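Local coordinates for protein aminotransferase (Paracoccus denitrificans, PDB 4GRX) that probably transfers amino groups between amines and carbonyl acceptors such as keto acids, working as a pyridoxal phosphate-dependent class III omega-aminotransferase, at residues 244-248 and 249-253; 317-320 and 321-325; 338-341 and 342-346. All blocks are in the same frame, centred on the assembly; numbering follows the deposited sequence.

Contact 1 (244-248 and 249-253); sequences IPPAK and GYFQA
Pro246 is the first residue of 244-248 to reach the helix that follows, and its ring meets two aromatic side chains at once. Pro246 CB lies 4.2 Å from Tyr250 CB, and Pro246 CG comes within 4.0 Å of Phe251 CE1, the proline and the phenylalanine crossing at about a right angle. The two aromatic groups also meet each other: Tyr250 turns its edge to a face of the Phe251 ring, with CD2 of Tyr250 3.7 Å above the plane and over the centre. In Tyr250 CG is anti to the backbone N (chi1 175°), which leads the far end of the phenol away from 244-248; its OH is hydrogen-bonded to Arg158, while Phe251 in turn stacks on Phe288.

Next comes Ala247, whose carbonyl O accepts from Tyr250 N at 3.1 Å, the donor standing 30° out of the carbonyl plane. This bond closes a type II beta turn from Ala247 to Tyr250 at the start of helix 250-260, the helix of a beta-alpha-beta crossover that joins the neighbouring parallel strands 229-234 and 265-268 of the large central sheet of the class III aminotransferase fold. The methyl of Ala247 packs on Phe209 and Val210 of helix 206-224.

Lys248 takes the first corner of the turn. Its backbone N is hydrogen-bonded to Glu206, and its exposed side chain leads outward, bent near the end. Gly249, at the second corner, has a positive phi, a conformation glycine adopts more readily than other residues. The same glycine is the N-cap residue, and its carbonyl O takes the helix's first backbone bond, from Ala253 N at 3.0 Å.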
ATOM      1  N   ILE A 244     -12.148  14.492  16.190  1.00 26.18           N
ATOM      2  CA  ILE A 244     -12.431  14.384  17.616  1.00 26.65           C
ATOM      3  C   ILE A 244     -11.167  14.651  18.417  1.00 27.20           C
ATOM      4  O   ILE A 244     -10.300  13.766  18.508  1.00 26.83           O
ATOM      5  CB  ILE A 244     -13.012  12.992  17.983  1.00 25.77           C
ATOM      6  CG1 ILE A 244     -14.298  12.711  17.183  1.00 25.79           C
ATOM      7  CG2 ILE A 244     -13.261  12.894  19.484  1.00 25.57           C
ATOM      8  CD1 ILE A 244     -14.719  11.254  17.177  1.00 25.04           C
ATOM      9  N   PRO A 245     -11.035  15.881  18.971  1.00 28.64           N
ATOM     10  CA  PRO A 245      -9.924  16.212  19.877  1.00 28.99           C
ATOM     11  C   PRO A 245     -10.097  15.447  21.165  1.00 28.96           C
ATOM     12  O   PRO A 245     -11.222  15.311  21.634  1.00 29.81           O
ATOM     13  CB  PRO A 245     -10.115  17.712  20.147  1.00 30.00           C
ATOM     14  CG  PRO A 245     -10.933  18.197  19.007  1.00 30.62           C
ATOM     15  CD  PRO A 245     -11.862  17.069  18.680  1.00 29.72           C
ATOM     16  N   PRO A 246      -9.003  14.958  21.752  1.00 28.67           N
ATOM     17  CA  PRO A 246      -9.146  14.172  22.980  1.00 28.56           C
ATOM     18  C   PRO A 246      -9.605  15.035  24.145  1.00 29.90           C
ATOM     19  O   PRO A 246      -9.303  16.227  24.186  1.00 30.75           O
ATOM     20  CB  PRO A 246      -7.736  13.662  23.239  1.00 28.02           C
ATOM     21  CG  PRO A 246      -6.853  14.674  22.593  1.00 28.86           C
ATOM     22  CD  PRO A 246      -7.599  15.220  21.411  1.00 28.84           C
ATOM     23  N   ALA A 247     -10.334  14.432  25.078  1.00 30.23           N
ATOM     24  CA  ALA A 247     -10.659  15.078  26.347  1.00 31.44           C
ATOM     25  C   ALA A 247      -9.378  15.513  27.055  1.00 32.16           C
ATOM     26  O   ALA A 247      -8.353  14.837  26.947  1.00 31.06           O
ATOM     27  CB  ALA A 247     -11.454  14.125  27.223  1.00 31.18           C
ATOM     28  N   LYS A 248      -9.440  16.633  27.779  1.00 34.21           N
ATOM     29  CA  LYS A 248      -8.252  17.223  28.423  1.00 35.28           C
ATOM     30  C   LYS A 248      -7.552  16.273  29.385  1.00 34.40           C
ATOM     31  O   LYS A 248      -8.177  15.780  30.315  1.00 34.65           O
ATOM     32  CB  LYS A 248      -8.597  18.525  29.156  1.00 37.99           C
ATOM     33  CG  LYS A 248      -7.407  19.078  29.943  1.00 40.95           C
ATOM     34  CD  LYS A 248      -7.653  20.436  30.591  1.00 43.65           C
ATOM     35  CE  LYS A 248      -8.024  21.500  29.558  1.00 45.55           C
ATOM     36  NZ  LYS A 248      -7.058  21.583  28.420  1.00 45.81           N
ATOM     37  N   GLY A 249      -6.257  16.036  29.156  1.00 33.46           N
ATOM     38  CA  GLY A 249      -5.443  15.199  30.036  1.00 32.43           C
ATOM     39  C   GLY A 249      -5.530  13.711  29.740  1.00 31.12           C
ATOM     40  O   GLY A 249      -5.004  12.880  30.493  1.00 31.78           O
ATOM     41  N   TYR A 250      -6.164  13.362  28.630  1.00 29.39           N
ATOM     42  CA  TYR A 250      -6.284  11.962  28.225  1.00 27.64           C
ATOM     43  C   TYR A 250      -4.941  11.264  28.094  1.00 27.22           C
ATOM     44  O   TYR A 250      -4.710  10.226  28.736  1.00 27.23           O
ATOM     45  CB  TYR A 250      -7.054  11.857  26.917  1.00 26.28           C
ATOM     46  CG  TYR A 250      -7.157  10.484  26.298  1.00 24.92           C
ATOM     47  CD1 TYR A 250      -8.003   9.510  26.837  1.00 24.60           C
ATOM     48  CD2 TYR A 250      -6.442  10.167  25.136  1.00 24.06           C
ATOM     49  CE1 TYR A 250      -8.142   8.260  26.240  1.00 23.52           C
ATOM     50  CE2 TYR A 250      -6.560   8.912  24.538  1.00 23.09           C
ATOM     51  CZ  TYR A 250      -7.418   7.968  25.086  1.00 22.72           C
ATOM     52  OH  TYR A 250      -7.547   6.739  24.497  1.00 21.55           O
ATOM     53  N   PHE A 251      -4.061  11.820  27.268  1.00 32.36           N
ATOM     54  CA  PHE A 251      -2.788  11.170  27.006  1.00 31.81           C
ATOM     55  C   PHE A 251      -1.887  11.160  28.225  1.00 33.41           C
ATOM     56  O   PHE A 251      -1.121  10.213  28.431  1.00 33.26           O
ATOM     57  CB  PHE A 251      -2.101  11.790  25.802  1.00 31.05           C
ATOM     58  CG  PHE A 251      -2.703  11.365  24.498  1.00 29.37           C
ATOM     59  CD1 PHE A 251      -3.433  12.262  23.730  1.00 29.29           C
ATOM     60  CD2 PHE A 251      -2.571  10.057  24.057  1.00 28.13           C
ATOM     61  CE1 PHE A 251      -3.994  11.868  22.523  1.00 28.23           C
ATOM     62  CE2 PHE A 251      -3.134   9.648  22.859  1.00 27.28           C
ATOM     63  CZ  PHE A 251      -3.849  10.555  22.086  1.00 27.30           C
ATOM     64  N   GLN A 252      -2.038  12.188  29.057  1.00 34.96           N
ATOM     65  CA  GLN A 252      -1.346  12.271  30.331  1.00 36.40           C
ATOM     66  C   GLN A 252      -1.757  11.175  31.300  1.00 36.63           C
ATOM     67  O   GLN A 252      -0.910  10.662  32.018  1.00 37.48           O
ATOM     68  CB  GLN A 252      -1.517  13.657  30.953  1.00 37.89           C
ATOM     69  CG  GLN A 252      -0.669  14.718  30.263  1.00 38.41           C
ATOM     70  CD  GLN A 252      -1.130  15.031  28.839  1.00 37.51           C
ATOM     71  OE1 GLN A 252      -2.320  14.908  28.512  1.00 37.33           O
ATOM     72  NE2 GLN A 252      -0.189  15.436  27.983  1.00 36.95           N
ATOM     73  N   ALA A 253      -3.040  10.823  31.328  1.00 36.12           N
ATOM     74  CA  ALA A 253      -3.505   9.689  32.144  0.83 36.15           C
ATOM     75  C   ALA A 253      -3.221   8.339  31.476  1.00 34.87           C
ATOM     76  O   ALA A 253      -2.956   7.351  32.162  1.00 35.12           O
ATOM     77  CB  ALA A 253      -4.988   9.814  32.447  0.78 36.22           C
TER

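Contact 2 (317-320 and 321-325); sequences KRVE and AAVEA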
ATOM      1  N   LYS A 317      16.469   0.534  18.958  1.00 45.61           N
ATOM      2  CA  LYS A 317      17.445  -0.400  19.515  1.00 48.43           C
ATOM      3  C   LYS A 317      16.905  -1.825  19.442  1.00 48.01           C
ATOM      4  O   LYS A 317      17.518  -2.706  18.832  1.00 49.94           O
ATOM      5  CB  LYS A 317      17.784  -0.077  20.979  1.00 49.85           C
ATOM      6  CG  LYS A 317      18.550   1.212  21.237  1.00 51.57           C
ATOM      7  CD  LYS A 317      19.395   1.081  22.506  1.00 54.28           C
ATOM      8  CE  LYS A 317      19.292   2.319  23.394  1.00 54.23           C
ATOM      9  NZ  LYS A 317      17.938   2.445  24.020  1.00 51.54           N
ATOM     10  N   ARG A 318      15.745  -2.029  20.064  1.00 45.65           N
ATOM     11  CA  ARG A 318      15.165  -3.357  20.236  1.00 45.36           C
ATOM     12  C   ARG A 318      14.870  -4.093  18.918  1.00 45.43           C
ATOM     13  O   ARG A 318      15.213  -5.282  18.784  1.00 47.14           O
ATOM     14  CB  ARG A 318      13.942  -3.295  21.155  1.00 42.73           C
ATOM     15  CG  ARG A 318      14.315  -3.215  22.628  1.00 43.33           C
ATOM     16  CD  ARG A 318      13.171  -2.692  23.475  1.00 40.98           C
ATOM     17  NE  ARG A 318      12.064  -3.644  23.578  1.00 39.54           N
ATOM     18  CZ  ARG A 318      10.808  -3.300  23.844  1.00 37.14           C
ATOM     19  NH1 ARG A 318      10.490  -2.024  24.035  1.00 35.72           N
ATOM     20  NH2 ARG A 318       9.867  -4.234  23.909  1.00 36.30           N
ATOM     21  N   VAL A 319      14.273  -3.383  17.956  1.00 43.78           N
ATOM     22  CA  VAL A 319      13.999  -3.938  16.623  1.00 44.23           C
ATOM     23  C   VAL A 319      15.307  -4.304  15.925  1.00 47.72           C
ATOM     24  O   VAL A 319      15.457  -5.423  15.430  1.00 49.21           O
ATOM     25  CB  VAL A 319      13.173  -2.974  15.735  1.00 41.75           C
ATOM     26  CG1 VAL A 319      13.116  -3.464  14.298  1.00 42.15           C
ATOM     27  CG2 VAL A 319      11.772  -2.807  16.292  1.00 38.91           C
ATOM     28  N   GLU A 320      16.249  -3.363  15.912  1.00 49.50           N
ATOM     29  CA  GLU A 320      17.571  -3.573  15.321  1.00 53.09           C
ATOM     30  C   GLU A 320      18.248  -4.827  15.860  1.00 55.90           C
ATOM     31  O   GLU A 320      18.679  -5.673  15.073  1.00 58.34           O
ATOM     32  CB  GLU A 320      18.457  -2.352  15.547  1.00 54.38           C
ATOM     33  CG  GLU A 320      19.918  -2.579  15.211  1.00 58.74           C
ATOM     34  CD  GLU A 320      20.843  -1.757  16.088  1.00 60.67           C
ATOM     35  OE1 GLU A 320      20.867  -0.512  15.923  1.00 60.24           O
ATOM     36  OE2 GLU A 320      21.543  -2.361  16.939  1.00 62.77           O
ATOM     37  N   ALA A 321      18.342  -4.947  17.186  1.00 56.00           N
ATOM     38  CA  ALA A 321      18.925  -6.134  17.818  1.00 58.47           C
ATOM     39  C   ALA A 321      18.189  -7.407  17.403  1.00 58.66           C
ATOM     40  O   ALA A 321      18.818  -8.405  17.035  1.00 61.37           O
ATOM     41  CB  ALA A 321      18.924  -5.997  19.331  1.00 57.98           C
ATOM     42  N   ALA A 322      16.855  -7.356  17.450  1.00 56.15           N
ATOM     43  CA  ALA A 322      16.003  -8.502  17.117  1.00 55.99           C
ATOM     44  C   ALA A 322      16.260  -9.014  15.703  1.00 57.72           C
ATOM     45  O   ALA A 322      16.306 -10.225  15.481  1.00 59.74           O
ATOM     46  CB  ALA A 322      14.540  -8.136  17.294  1.00 52.40           C
ATOM     47  N   VAL A 323      16.436  -8.074  14.772  1.00 57.45           N
ATOM     48  CA  VAL A 323      16.758  -8.341  13.372  1.00 59.44           C
ATOM     49  C   VAL A 323      18.059  -9.121  13.241  1.00 64.08           C
ATOM     50  O   VAL A 323      18.060 -10.208  12.660  1.00 66.34           O
ATOM     51  CB  VAL A 323      16.839  -7.035  12.536  1.00 58.21           C
ATOM     52  CG1 VAL A 323      17.440  -7.284  11.158  1.00 60.43           C
ATOM     53  CG2 VAL A 323      15.465  -6.414  12.377  1.00 54.60           C
ATOM     54  N   GLU A 324      19.149  -8.586  13.797  1.00 66.03           N
ATOM     55  CA  GLU A 324      20.477  -9.207  13.672  1.00 70.28           C
ATOM     56  C   GLU A 324      20.575 -10.625  14.238  1.00 72.48           C
ATOM     57  O   GLU A 324      21.447 -11.395  13.819  1.00 76.05           O
ATOM     58  CB  GLU A 324      21.579  -8.305  14.243  1.00 71.71           C
ATOM     59  CG  GLU A 324      22.216  -7.386  13.208  1.00 72.61           C
ATOM     60  CD  GLU A 324      22.549  -6.015  13.769  1.00 71.77           C
ATOM     61  OE1 GLU A 324      23.482  -5.921  14.606  1.00 73.50           O
ATOM     62  OE2 GLU A 324      21.873  -5.030  13.364  1.00 69.07           O
ATOM     63  N   ALA A 325      19.683 -10.972  15.167  1.00 70.55           N
ATOM     64  CA  ALA A 325      19.613 -12.338  15.698  1.00 72.50           C
ATOM     65  C   ALA A 325      19.172 -13.345  14.625  1.00 73.88           C
ATOM     66  O   ALA A 325      19.467 -14.532  14.720  1.00 76.56           O
ATOM     67  CB  ALA A 325      18.683 -12.392  16.903  1.00 69.84           C
TER
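Four consecutive i to i+4 backbone bonds carry the alpha helix without a break from 317-320 into 321-325, from Ala321 N to Lys317 O at 2.9 Å through to Glu324 N to Glu320 O at 3.2 Å. On the buried side Val319 and Val323 stand one turn apart, and CG1 of Val319 touches CG2 of Val323 at 4.2 Å. CG2 of Val323 is turned back toward the preceding turn because CG1 takes the place anti to the backbone N (chi1 169°). Ala322 shares this side, and it and Val323 rest on Phe142 of helix 129-146; Val323 also packs on Met34 of the second subunit.

Helix 313-324 is thus amphipathic: it follows strand 307-311 of the central sheet, keeps its valines and Ala322 inward, and carries charge along its outer flank. There Glu320 and Glu324 lie side by side and point the same way, their carboxylate planes only 15° apart. OE2 of Glu324 sits 3.6 Å from CG of Glu320, alongside the aliphatic part of that chain, and the two OE2 atoms are 4.5 Å from each other. Two like charges so near would be expected to repel, a cost probably eased by the salt bridge from OE1 of Glu320 to Arg122. Cutting the Glu320 side chain back to an alanine is likely to leave Arg122 without its carboxylate mate and Glu324 without the methylene it lies against. Arg318, on another flank, forms salt bridges with Glu147 and with Asp314, one turn back on the same helix.

Contact 3 (338-341 and 342-346); sequences HPVG and CAIAL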
ATOM      1  N   HIS A 338      11.053   5.209  -2.313  1.00 47.51           N
ATOM      2  CA  HIS A 338      11.128   5.642  -3.704  1.00 47.85           C
ATOM      3  C   HIS A 338      11.869   6.949  -3.869  1.00 47.80           C
ATOM      4  O   HIS A 338      11.608   7.900  -3.124  1.00 45.94           O
ATOM      5  CB  HIS A 338       9.717   5.756  -4.265  1.00 45.82           C
ATOM      6  CG  HIS A 338       9.646   5.642  -5.754  1.00 47.21           C
ATOM      7  ND1 HIS A 338       9.922   6.673  -6.567  1.00 48.19           N
ATOM      8  CD2 HIS A 338       9.306   4.574  -6.568  1.00 48.39           C
ATOM      9  CE1 HIS A 338       9.775   6.283  -7.845  1.00 49.89           C
ATOM     10  NE2 HIS A 338       9.396   4.999  -7.846  1.00 50.13           N
ATOM     11  N   PRO A 339      12.811   7.013  -4.837  1.00 49.92           N
ATOM     12  CA  PRO A 339      13.586   8.234  -5.091  1.00 50.81           C
ATOM     13  C   PRO A 339      12.699   9.457  -5.321  1.00 48.67           C
ATOM     14  O   PRO A 339      12.877  10.478  -4.653  1.00 47.85           O
ATOM     15  CB  PRO A 339      14.385   7.898  -6.356  1.00 54.15           C
ATOM     16  CG  PRO A 339      13.783   6.642  -6.897  1.00 54.39           C
ATOM     17  CD  PRO A 339      13.253   5.912  -5.708  1.00 52.24           C
ATOM     18  N   VAL A 340      11.731   9.340  -6.225  1.00 47.69           N
ATOM     19  CA  VAL A 340      10.798  10.427  -6.482  1.00 45.86           C
ATOM     20  C   VAL A 340      10.035  10.849  -5.218  1.00 42.85           C
ATOM     21  O   VAL A 340       9.996  12.032  -4.867  1.00 42.31           O
ATOM     22  CB  VAL A 340       9.835  10.091  -7.634  1.00 45.73           C
ATOM     23  CG1 VAL A 340       8.738  11.139  -7.728  1.00 43.90           C
ATOM     24  CG2 VAL A 340      10.595  10.020  -8.953  1.00 48.77           C
ATOM     25  N   GLY A 341       9.447   9.884  -4.529  1.00 41.09           N
ATOM     26  CA  GLY A 341       8.631  10.188  -3.367  1.00 38.31           C
ATOM     27  C   GLY A 341       9.401  10.792  -2.223  1.00 38.17           C
ATOM     28  O   GLY A 341       8.867  11.601  -1.464  1.00 36.64           O
ATOM     29  N   CYS A 342      10.656  10.387  -2.084  1.00 40.05           N
ATOM     30  CA  CYS A 342      11.492  10.894  -1.015  1.00 40.54           C
ATOM     31  C   CYS A 342      11.863  12.348  -1.272  1.00 41.47           C
ATOM     32  O   CYS A 342      11.729  13.181  -0.375  1.00 40.82           O
ATOM     33  CB  CYS A 342      12.739  10.033  -0.855  1.00 42.86           C
ATOM     34  SG  CYS A 342      12.442   8.431  -0.068  1.00 42.17           S
ATOM     35  N   ALA A 343      12.304  12.642  -2.499  1.00 43.16           N
ATOM     36  CA  ALA A 343      12.548  14.010  -2.966  1.00 43.99           C
ATOM     37  C   ALA A 343      11.373  14.928  -2.682  1.00 41.76           C
ATOM     38  O   ALA A 343      11.559  16.038  -2.170  1.00 42.03           O
ATOM     39  CB  ALA A 343      12.842  14.018  -4.455  1.00 46.03           C
ATOM     40  N   ILE A 344      10.172  14.455  -3.020  1.00 39.63           N
ATOM     41  CA  ILE A 344       8.956  15.240  -2.882  1.00 37.62           C
ATOM     42  C   ILE A 344       8.671  15.553  -1.414  1.00 35.91           C
ATOM     43  O   ILE A 344       8.293  16.682  -1.053  1.00 35.46           O
ATOM     44  CB  ILE A 344       7.758  14.519  -3.541  1.00 36.26           C
ATOM     45  CG1 ILE A 344       7.902  14.559  -5.075  1.00 38.00           C
ATOM     46  CG2 ILE A 344       6.437  15.115  -3.070  1.00 34.08           C
ATOM     47  CD1 ILE A 344       6.856  13.770  -5.840  1.00 37.25           C
ATOM     48  N   ALA A 345       8.872  14.550  -0.574  1.00 35.17           N
ATOM     49  CA  ALA A 345       8.652  14.695   0.848  1.00 33.78           C
ATOM     50  C   ALA A 345       9.622  15.730   1.437  1.00 35.13           C
ATOM     51  O   ALA A 345       9.213  16.585   2.221  1.00 34.58           O
ATOM     52  CB  ALA A 345       8.777  13.348   1.541  1.00 33.18           C
ATOM     53  N   LEU A 346      10.889  15.670   1.045  1.00 37.16           N
ATOM     54  CA  LEU A 346      11.856  16.676   1.461  1.00 38.91           C
ATOM     55  C   LEU A 346      11.326  18.068   1.138  1.00 39.02           C
ATOM     56  O   LEU A 346      11.225  18.916   2.022  1.00 38.86           O
ATOM     57  CB  LEU A 346      13.206  16.443   0.782  1.00 41.63           C
ATOM     58  CG  LEU A 346      14.090  15.294   1.294  1.00 42.48           C
ATOM     59  CD1 LEU A 346      15.266  15.077   0.352  1.00 45.37           C
ATOM     60  CD2 LEU A 346      14.579  15.521   2.722  1.00 42.58           C
TER
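The backbone bond from Cys342 N to His338 O, 2.9 Å, is the first of four i to i+4 bonds; Ala343, Ile344 and Ala345 repeat the pattern onto Pro339, Val340 and Gly341. Pro339, which has no N-H to give, occupies the first turn of helix 339-354.

One side-chain bond caps that turn. His338 is the N-cap residue, and its ND1 accepts from Val340 N at 3.2 Å, a weak bond bent to 130°. CG of His338 roughly anti to the backbone N (chi1 -157°) brings ND1 to Val340 N, with Val340 CA at the ring edge, in plane. The other nitrogen, NE2, has a weak hydrogen bond to Gly302 O of the second subunit.

Apolar contact runs along one flank, where Val340 and Ile344 lie alongside each other, pointing the same way. CG1 of Val340 meets CD1 of Ile344 at 3.7 Å. Both pack on Phe304 and on helix 78-90, and Ile344 also touches Tyr88 of the second subunit. On other sides of the turn, Cys342 packs on Met306 and Ala345 on Leu108 of helix 103-115.

With ND1 accepting from an N-H and NE2 facing a carbonyl O across the dimer interface, the imidazole is consistent with a neutral ring carrying its proton on NE2, and it probably links the helix start to the partner subunit, though weakly at either end.

The three contacts are separate local elements of one chain and none touches another. Contact 1 and contact 2 have centres 33 Å apart, with nearest atoms about 17 Å apart; contacts 1 and 3 lie on opposite sides of the chain's centre, their centres 34 Å apart. Between 249-253 and 317-320 the chain passes Lys297, the lysine that carries pyridoxal phosphate and helps line the delta-amino valeric acid pocket. Contacts 2 and 3, 27 Å apart between centres, sit on successive helices, 313-324 and 339-354, and both reach the second subunit, whereas contact 1 stays within its own chain.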